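Local coordinates for protein putative phosphatase (Clostridium difficile, PDB 3SD7) that probably hydrolyses phosphate esters as a metal-dependent phosphatase of the haloacid dehalogenase (HAD) superfamily, at residues E117-L122 with F147-Y152; I208-G213 with E233-I238. All coordinates share one frame; numbering follows the deposited sequence.

Contact 1. Residues E117-L122 with F147-Y152; sequences EILEML and FDIDRY
Leu119 and Glu120 on helix 115-124 meet Ile149 and Tyr152, which belong to the loop that brings the chain back from helix 137-146 into strand 155-159. This is the return half of a beta-alpha-beta crossover at the edge of the Rossmann-like parallel sheet of the HAD fold, and it illustrates how such a turn is seated against a neighbouring helix.

The inner half is apolar. Leu119 CD1 approaches Ile149 CD1 at 3.9 Å, the two side chains crossing at a slant, while Leu119 CB comes obliquely to the Tyr152 ring. Ile149, itself buried, also rests on Ile111 of strand 110-111 and Leu144 of helix 137-146.

The outer half is built round the aromatic ring. Arg151 CG sits over the centre of one face, 3.7 Å above the plane; Glu120 CA lies over the opposite face and its CG over the hydroxyl end, 3.4 Å from Tyr152 CZ. With CG anti to the carbonyl carbon (chi1 -73°) and the chain extended beyond it, the glutamate runs out past the hydroxyl end of the ring, where its carboxylate plane stands 78° from the ring plane. Lys116 NZ forms a salt bridge with Glu120 OE2 and a weak hydrogen bond with Tyr152 OH, so one lysine, a turn earlier on the helix, serves both polar ends.

The loop itself is shaped by a Schellman motif with Asp148 at C-prime, its phi positive at 58°. Arg151 folds back to form a salt bridge with that residue, NH2 lying 2.6 Å from Asp148 OD1.

Contact 2. Residues I208-G213 with E233-I238; sequences IGVLYG and ESIKDI
Tyr212 presents the edge of its ring to Ile235, whose CD1 lies near the ring plane and 3.8 Å from Tyr212 OH; the two side chains cross at about a right angle. One ring face is taken by Val210 CG2, 3.7 Å above the plane and displaced toward the rim. Tyr112 adds an edge-to-face ring contact. The setting is the parallel sheet of the HAD fold, where the end of strand 206-210 and the loop after it pack against helix 235-239.

With CG between the backbone N and the carbonyl carbon, chi1 60° turns one face of the phenol onto Val210 CG2, and the hydroxyl is held by a hydrogen bond to the backbone oxygen of Thr39. That residue lies in a sequence matching the HAD-type DxDx(T/V) signature, so the tyrosine probably links the helix to the edge of the active site. Val210 in turn touches Asp192, which, like Asp37, belongs to the observed sodium site.

Farther back along the strand the packing is purely aliphatic. Ile208 and Ile238 reach toward each other tip to tip, and Ile208 CD1 settles against both branches of its partner, 3.8 Å from Ile238 CG2 and 4.0 Å from Ile238 CD1.

Helices 115-124 and 235-239 touch each other, which joins contacts 1 and 2, about 15 Å apart between centres. Contact 2 is the buried member, almost wholly aliphatic and aromatic, lying toward strands 206-210 and 227-229, and its Tyr212 end reaches the probable signature loop. Contact 1 is only partly buried, lies toward the edge strand 155-159, and adds charged groups to its apolar half. Between them, Ile118 CG2 packs on Lys236 CG at 3.7 Å and Met121 touches the same lysine. Glu117 OE2 and Glu233 OE1 stand 3.0 Å apart, which might favour a shared proton; the salt bridge from Lys236 to Glu233 probably eases the like charges.

Contact 1. Residues E117-L122 with F147-Y152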
loop_
_atom_site.group_PDB
_atom_site.type_symbol
_atom_site.label_atom_id
_atom_site.label_comp_id
_atom_site.label_asym_id
_atom_site.label_seq_id
_atom_site.Cartn_x
_atom_site.Cartn_y
_atom_site.Cartn_z
ATOM N N GLU A 117 -9.368 4.745 14.193
ATOM C CA GLU A 117 -10.226 4.089 15.179
ATOM C C GLU A 117 -10.100 2.565 15.160
ATOM O O GLU A 117 -9.987 1.945 16.219
ATOM C CB GLU A 117 -11.710 4.475 14.988
ATOM C CG GLU A 117 -12.688 3.482 15.688
ATOM C CD GLU A 117 -14.152 3.711 15.340
ATOM O OE1 GLU A 117 -14.626 4.839 15.560
ATOM O OE2 GLU A 117 -14.824 2.745 14.885
ATOM N N ILE A 118 -10.118 1.938 13.977
ATOM C CA ILE A 118 -10.057 0.481 13.963
ATOM C C ILE A 118 -8.674 0.003 14.415
ATOM O O ILE A 118 -8.579 -0.983 15.140
ATOM C CB ILE A 118 -10.518 -0.176 12.632
ATOM C CG1 ILE A 118 -9.479 -0.062 11.582
ATOM C CG2 ILE A 118 -11.944 0.306 12.201
ATOM C CD1 ILE A 118 -8.388 -1.094 11.750
ATOM N N LEU A 119 -7.608 0.706 14.020
ATOM C CA LEU A 119 -6.264 0.319 14.487
ATOM C C LEU A 119 -6.199 0.400 16.008
ATOM O O LEU A 119 -5.666 -0.509 16.633
ATOM C CB LEU A 119 -5.175 1.192 13.892
ATOM C CG LEU A 119 -5.049 1.042 12.378
ATOM C CD1 LEU A 119 -4.042 2.048 11.857
ATOM C CD2 LEU A 119 -4.648 -0.389 11.960
ATOM N N GLU A 120 -6.736 1.479 16.579
ATOM C CA GLU A 120 -6.770 1.674 18.050
ATOM C C GLU A 120 -7.560 0.515 18.702
ATOM O O GLU A 120 -7.131 -0.047 19.702
ATOM C CB GLU A 120 -7.415 3.023 18.385
ATOM C CG GLU A 120 -6.519 4.240 18.056
ATOM C CD GLU A 120 -7.193 5.615 18.191
ATOM O OE1 GLU A 120 -8.441 5.737 18.304
ATOM O OE2 GLU A 120 -6.440 6.601 18.165
ATOM N N MET A 121 -8.682 0.133 18.095
ATOM C CA MET A 121 -9.500 -0.963 18.624
ATOM C C MET A 121 -8.752 -2.296 18.605
ATOM O O MET A 121 -8.792 -3.071 19.567
ATOM C CB MET A 121 -10.827 -1.046 17.874
ATOM C CG MET A 121 -11.726 0.138 18.184
ATOM S SD MET A 121 -13.189 0.116 17.147
ATOM C CE MET A 121 -13.789 -1.509 17.560
ATOM N N LEU A 122 -8.080 -2.575 17.502
ATOM C CA LEU A 122 -7.314 -3.816 17.382
ATOM C C LEU A 122 -6.165 -3.849 18.410
ATOM O O LEU A 122 -5.912 -4.858 19.061
ATOM C CB LEU A 122 -6.756 -3.940 15.964
ATOM C CG LEU A 122 -7.792 -4.091 14.848
ATOM C CD1 LEU A 122 -7.079 -4.000 13.465
ATOM C CD2 LEU A 122 -8.542 -5.388 14.971
ATOM N N PHE A 147 0.602 10.467 10.314
ATOM C CA PHE A 147 -0.782 10.251 10.798
ATOM C C PHE A 147 -0.897 9.782 12.228
ATOM O O PHE A 147 -1.995 9.470 12.706
ATOM C CB PHE A 147 -1.554 9.316 9.862
ATOM C CG PHE A 147 -1.850 9.940 8.552
ATOM C CD1 PHE A 147 -2.747 10.995 8.462
ATOM C CD2 PHE A 147 -1.233 9.494 7.398
ATOM C CE1 PHE A 147 -3.015 11.591 7.250
ATOM C CE2 PHE A 147 -1.496 10.089 6.188
ATOM C CZ PHE A 147 -2.383 11.128 6.102
ATOM N N ASP A 148 0.236 9.738 12.914
ATOM C CA ASP A 148 0.300 9.344 14.305
ATOM C C ASP A 148 -0.257 7.931 14.526
ATOM O O ASP A 148 -0.851 7.638 15.558
ATOM C CB ASP A 148 -0.427 10.378 15.192
ATOM C CG ASP A 148 -0.072 10.250 16.664
ATOM O OD1 ASP A 148 1.023 9.734 16.990
ATOM O OD2 ASP A 148 -0.909 10.655 17.500
ATOM N N ILE A 149 -0.045 7.046 13.563
ATOM C CA ILE A 149 -0.506 5.657 13.708
ATOM C C ILE A 149 0.664 4.635 13.726
ATOM O O ILE A 149 0.429 3.454 13.911
ATOM C CB ILE A 149 -1.583 5.254 12.646
ATOM C CG1 ILE A 149 -1.038 5.390 11.231
ATOM C CG2 ILE A 149 -2.851 6.094 12.887
ATOM C CD1 ILE A 149 -2.010 4.840 10.118
ATOM N N ASP A 150 1.897 5.121 13.536
ATOM C CA ASP A 150 3.102 4.296 13.615
ATOM C C ASP A 150 3.123 3.513 14.925
ATOM O O ASP A 150 3.479 2.321 14.961
ATOM C CB ASP A 150 4.341 5.193 13.552
ATOM C CG ASP A 150 5.627 4.436 13.825
ATOM O OD1 ASP A 150 5.888 3.469 13.120
ATOM O OD2 ASP A 150 6.386 4.826 14.742
ATOM N N ARG A 151 2.720 4.195 15.999
ATOM C CA ARG A 151 2.692 3.640 17.336
ATOM C C ARG A 151 1.900 2.331 17.499
ATOM O O ARG A 151 2.137 1.587 18.429
ATOM C CB ARG A 151 2.120 4.701 18.317
ATOM C CG ARG A 151 0.663 5.072 18.035
ATOM C CD ARG A 151 0.089 6.116 18.999
ATOM N NE ARG A 151 0.813 7.381 18.917
ATOM C CZ ARG A 151 0.603 8.431 19.711
ATOM N NH1 ARG A 151 -0.336 8.396 20.659
ATOM N NH2 ARG A 151 1.336 9.527 19.554
ATOM N N TYR A 152 0.967 2.046 16.602
ATOM C CA TYR A 152 0.142 0.822 16.721
ATOM C C TYR A 152 0.760 -0.411 16.058
ATOM O O TYR A 152 0.266 -1.510 16.249
ATOM C CB TYR A 152 -1.260 1.064 16.122
ATOM C CG TYR A 152 -1.942 2.244 16.786
ATOM C CD1 TYR A 152 -2.161 2.242 18.147
ATOM C CD2 TYR A 152 -2.293 3.380 16.061
ATOM C CE1 TYR A 152 -2.728 3.330 18.789
ATOM C CE2 TYR A 152 -2.894 4.482 16.697
ATOM C CZ TYR A 152 -3.099 4.446 18.063
ATOM O OH TYR A 152 -3.671 5.532 18.728
#

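Contact 2. Residues I208-G213 with E233-I238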
loop_
_atom_site.group_PDB
_atom_site.type_symbol
_atom_site.label_atom_id
_atom_site.label_comp_id
_atom_site.label_asym_id
_atom_site.label_seq_id
_atom_site.Cartn_x
_atom_site.Cartn_y
_atom_site.Cartn_z
ATOM N N ILE A 208 -8.033 -10.573 3.847
ATOM C CA ILE A 208 -9.167 -9.688 3.673
ATOM C C ILE A 208 -8.825 -8.811 2.458
ATOM O O ILE A 208 -7.800 -8.100 2.445
ATOM C CB ILE A 208 -9.397 -8.732 4.848
ATOM C CG1 ILE A 208 -9.713 -9.518 6.124
ATOM C CG2 ILE A 208 -10.582 -7.774 4.494
ATOM C CD1 ILE A 208 -9.914 -8.641 7.367
ATOM N N GLY A 209 -9.648 -8.902 1.422
ATOM C CA GLY A 209 -9.521 -8.037 0.264
ATOM C C GLY A 209 -10.477 -6.866 0.462
ATOM O O GLY A 209 -11.705 -7.063 0.642
ATOM N N VAL A 210 -9.953 -5.647 0.454
ATOM C CA VAL A 210 -10.797 -4.479 0.630
ATOM C C VAL A 210 -11.141 -3.878 -0.737
ATOM O O VAL A 210 -10.353 -3.963 -1.675
ATOM C CB VAL A 210 -10.179 -3.405 1.557
ATOM C CG1 VAL A 210 -9.642 -4.069 2.850
ATOM C CG2 VAL A 210 -9.046 -2.593 0.857
ATOM N N LEU A 211 -12.310 -3.248 -0.821
ATOM C CA LEU A 211 -12.807 -2.659 -2.057
ATOM C C LEU A 211 -12.737 -1.133 -2.085
ATOM O O LEU A 211 -13.060 -0.534 -3.110
ATOM C CB LEU A 211 -14.274 -3.086 -2.320
ATOM C CG LEU A 211 -14.555 -4.592 -2.352
ATOM C CD1 LEU A 211 -16.059 -4.832 -2.551
ATOM C CD2 LEU A 211 -13.723 -5.277 -3.469
ATOM N N TYR A 212 -12.296 -0.502 -0.982
ATOM C CA TYR A 212 -12.223 0.958 -0.912
ATOM C C TYR A 212 -10.922 1.560 -1.425
ATOM O O TYR A 212 -10.764 2.792 -1.437
ATOM C CB TYR A 212 -12.489 1.447 0.528
ATOM C CG TYR A 212 -11.533 0.923 1.550
ATOM C CD1 TYR A 212 -10.249 1.486 1.686
ATOM C CD2 TYR A 212 -11.873 -0.132 2.399
ATOM C CE1 TYR A 212 -9.371 1.017 2.613
ATOM C CE2 TYR A 212 -10.994 -0.599 3.338
ATOM C CZ TYR A 212 -9.744 -0.015 3.463
ATOM O OH TYR A 212 -8.865 -0.494 4.400
ATOM N N GLY A 213 -10.013 0.690 -1.861
ATOM C CA GLY A 213 -8.738 1.090 -2.401
ATOM C C GLY A 213 -8.679 1.048 -3.916
ATOM O O GLY A 213 -9.627 1.495 -4.630
ATOM N N GLU A 233 -14.821 0.260 8.284
ATOM C CA GLU A 233 -15.553 -0.191 9.468
ATOM C C GLU A 233 -15.847 -1.694 9.478
ATOM O O GLU A 233 -15.869 -2.315 10.544
ATOM C CB GLU A 233 -16.857 0.607 9.657
ATOM C CG GLU A 233 -16.679 2.049 10.219
ATOM C CD GLU A 233 -16.102 2.112 11.650
ATOM O OE1 GLU A 233 -15.925 3.237 12.173
ATOM O OE2 GLU A 233 -15.823 1.059 12.256
ATOM N N SER A 234 -16.083 -2.270 8.307
ATOM C CA SER A 234 -16.355 -3.707 8.212
ATOM C C SER A 234 -15.168 -4.604 8.615
ATOM O O SER A 234 -15.365 -5.785 8.884
ATOM C CB SER A 234 -16.830 -4.074 6.809
ATOM O OG SER A 234 -18.115 -3.550 6.590
ATOM N N ILE A 235 -13.944 -4.061 8.619
ATOM C CA ILE A 235 -12.772 -4.824 9.071
ATOM C C ILE A 235 -12.982 -5.329 10.526
ATOM O O ILE A 235 -12.633 -6.472 10.839
ATOM C CB ILE A 235 -11.482 -3.989 8.935
ATOM C CG1 ILE A 235 -11.170 -3.782 7.447
ATOM C CG2 ILE A 235 -10.293 -4.676 9.633
ATOM C CD1 ILE A 235 -10.068 -2.793 7.140
ATOM N N LYS A 236 -13.592 -4.490 11.367
ATOM C CA LYS A 236 -13.915 -4.825 12.777
ATOM C C LYS A 236 -14.735 -6.095 12.924
ATOM O O LYS A 236 -14.564 -6.854 13.883
ATOM C CB LYS A 236 -14.785 -3.737 13.430
ATOM C CG LYS A 236 -14.233 -2.335 13.493
ATOM C CD LYS A 236 -15.195 -1.404 14.250
ATOM C CE LYS A 236 -16.587 -1.386 13.645
ATOM N NZ LYS A 236 -17.406 -0.256 14.179
ATOM N N ASP A 237 -15.681 -6.283 12.013
ATOM C CA ASP A 237 -16.601 -7.407 12.071
ATOM C C ASP A 237 -15.908 -8.745 11.838
ATOM O O ASP A 237 -16.391 -9.786 12.308
ATOM C CB ASP A 237 -17.744 -7.210 11.056
ATOM C CG ASP A 237 -18.458 -5.868 11.222
ATOM O OD1 ASP A 237 -18.414 -5.282 12.323
ATOM O OD2 ASP A 237 -19.070 -5.401 10.240
ATOM N N ILE A 238 -14.777 -8.716 11.130
ATOM C CA ILE A 238 -13.997 -9.918 10.818
ATOM C C ILE A 238 -12.905 -10.161 11.864
ATOM O O ILE A 238 -12.657 -11.295 12.281
ATOM C CB ILE A 238 -13.317 -9.768 9.435
ATOM C CG1 ILE A 238 -14.388 -9.703 8.332
ATOM C CG2 ILE A 238 -12.346 -10.915 9.144
ATOM C CD1 ILE A 238 -13.831 -9.381 7.021
#